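Local atomic coordinates of NADPH-dependent aldehyde reductase YqhD (Escherichia coli, PDB entry 4QGS), a protein that reduces a broad range of short-chain aldehydes to alcohols with NADPH, using one zinc ion per subunit. Residues E77-Y82 with V162-T167. Numbering follows the deposited sequence.
Sequences EPNPAY and VISRKT
P80, A81 and Y82 run alongside I163, S164 and R165 in the same chain direction, forming a single parallel beta bridge centred on A81 and S164. It illustrates how, in the nucleotide-binding Rossmann-like half of iron-containing alcohol dehydrogenases, the loop leading into helix 82-95 is tied to the chain just after strand 161-163, which pairs antiparallel with 172-174. S164 supplies both bonds: its N-H meets P80 O at 3.0 Å, and its carbonyl O accepts Y82 N-H. The modelled Y82 N to S164 O separation of 2.5 Å is unusually short and the bond bent (134°), so its exact length is doubtful. S164 O also lies 3.1 Å from A81 CA, a CA-H...O contact.

Within the loop, E77 bends back toward A81. Its CG lies between the backbone N and the carbonyl carbon (chi1 47°), and the chain bends at chi2. E77 OE2 accepts A81 N-H at 2.9 Å through its anti lone pair, and also hydrogen-bonds T84 OG1. Replacing E77 with an alanine would probably leave A81 N-H, at the N-cap position, and the T84 hydroxyl without this acceptor, and K166 NZ without this carboxylate in its neighbourhood.

Beside the bridge, P80 CG meets I163 CD1 at 4.0 Å, the two side chains crossing at about a right angle, and both rest on L85. S164 OG sits 3.2 Å from N79 CB and hydrogen-bonds K171 NZ; N79 and K171 both bind NADP(+). R165 directs its guanidinium to D170 and W128, while its aliphatic part runs beside Y82 in the same direction, R165 CG touching Y82 CB at 3.6 Å.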
# COMPACT_ATOMS: atom_id res chain seq x y z
N GLU A 77 -11.05 -7.57 9.59
CA GLU A 77 -9.93 -8.48 9.41
C GLU A 77 -9.02 -8.01 8.28
O GLU A 77 -9.43 -7.19 7.46
CB GLU A 77 -10.45 -9.90 9.12
CG GLU A 77 -11.56 -9.95 8.09
CD GLU A 77 -12.94 -9.80 8.71
OE1 GLU A 77 -13.07 -10.03 9.93
OE2 GLU A 77 -13.89 -9.43 7.99
N PRO A 78 -7.77 -8.50 8.26
CA PRO A 78 -6.98 -8.31 7.05
C PRO A 78 -7.76 -8.93 5.90
O PRO A 78 -8.36 -9.98 6.11
CB PRO A 78 -5.68 -9.06 7.34
CG PRO A 78 -5.62 -9.16 8.83
CD PRO A 78 -7.04 -9.26 9.29
N ASN A 79 -7.77 -8.29 4.73
CA ASN A 79 -8.75 -8.63 3.70
C ASN A 79 -10.15 -8.53 4.29
O ASN A 79 -10.80 -9.55 4.53
CB ASN A 79 -8.50 -10.03 3.13
CG ASN A 79 -7.18 -10.14 2.39
OD1 ASN A 79 -6.46 -9.15 2.22
ND2 ASN A 79 -6.84 -11.35 1.97
N PRO A 80 -10.62 -7.30 4.55
CA PRO A 80 -11.91 -7.09 5.21
C PRO A 80 -13.06 -7.77 4.47
O PRO A 80 -13.22 -7.57 3.26
CB PRO A 80 -12.07 -5.56 5.19
CG PRO A 80 -11.11 -5.07 4.15
CD PRO A 80 -9.96 -6.03 4.18
N ALA A 81 -13.84 -8.57 5.19
CA ALA A 81 -14.92 -9.35 4.58
C ALA A 81 -16.17 -8.51 4.31
O ALA A 81 -16.57 -7.69 5.14
CB ALA A 81 -15.27 -10.54 5.45
N TYR A 82 -16.78 -8.74 3.15
CA TYR A 82 -18.04 -8.09 2.78
C TYR A 82 -19.11 -8.38 3.82
O TYR A 82 -20.01 -7.57 4.04
CB TYR A 82 -18.50 -8.56 1.39
CG TYR A 82 -19.87 -8.08 0.97
CD1 TYR A 82 -20.02 -6.92 0.21
CD2 TYR A 82 -21.02 -8.79 1.29
CE1 TYR A 82 -21.26 -6.47 -0.19
CE2 TYR A 82 -22.27 -8.35 0.89
CZ TYR A 82 -22.39 -7.19 0.15
OH TYR A 82 -23.63 -6.75 -0.25
N VAL A 162 -9.53 -2.40 -1.07
CA VAL A 162 -9.63 -3.74 -1.62
C VAL A 162 -10.43 -4.64 -0.68
O VAL A 162 -9.94 -5.06 0.37
CB VAL A 162 -8.24 -4.33 -1.88
CG1 VAL A 162 -8.34 -5.50 -2.82
CG2 VAL A 162 -7.32 -3.27 -2.47
N ILE A 163 -11.67 -4.92 -1.07
CA ILE A 163 -12.62 -5.64 -0.23
C ILE A 163 -12.74 -7.09 -0.65
O ILE A 163 -12.74 -7.41 -1.84
CB ILE A 163 -14.03 -4.98 -0.30
CG1 ILE A 163 -13.94 -3.49 0.02
CG2 ILE A 163 -15.01 -5.69 0.64
CD1 ILE A 163 -13.30 -3.18 1.36
N SER A 164 -12.85 -7.97 0.33
CA SER A 164 -13.02 -9.39 0.08
C SER A 164 -14.40 -9.84 0.52
O SER A 164 -14.94 -9.35 1.50
CB SER A 164 -11.94 -10.20 0.82
OG SER A 164 -10.71 -9.50 0.83
N ARG A 165 -14.99 -10.78 -0.22
CA ARG A 165 -16.25 -11.38 0.20
C ARG A 165 -15.98 -12.64 1.01
O ARG A 165 -16.86 -13.18 1.68
CB ARG A 165 -17.14 -11.70 -1.01
CG ARG A 165 -18.62 -11.43 -0.77
CD ARG A 165 -19.42 -11.31 -2.08
NE ARG A 165 -18.72 -11.88 -3.24
CZ ARG A 165 -18.94 -11.52 -4.50
NH1 ARG A 165 -19.89 -10.65 -4.78
NH2 ARG A 165 -18.26 -12.09 -5.48
N LYS A 166 -14.73 -13.10 0.95
CA LYS A 166 -14.21 -14.33 1.56
C LYS A 166 -15.12 -15.58 1.45
O LYS A 166 -14.58 -16.70 1.32
CB LYS A 166 -13.86 -14.09 3.04
CG LYS A 166 -14.20 -15.25 3.98
CD LYS A 166 -14.18 -14.82 5.44
CE LYS A 166 -12.76 -14.44 5.81
NZ LYS A 166 -12.62 -13.88 7.16
N THR A 167 -16.45 -15.42 1.46
CA THR A 167 -17.38 -16.56 1.32
C THR A 167 -17.03 -17.49 0.16
O THR A 167 -17.31 -18.70 0.24
OG1 THR A 167 -19.09 -14.98 2.10
CG2 THR A 167 -19.85 -17.21 1.42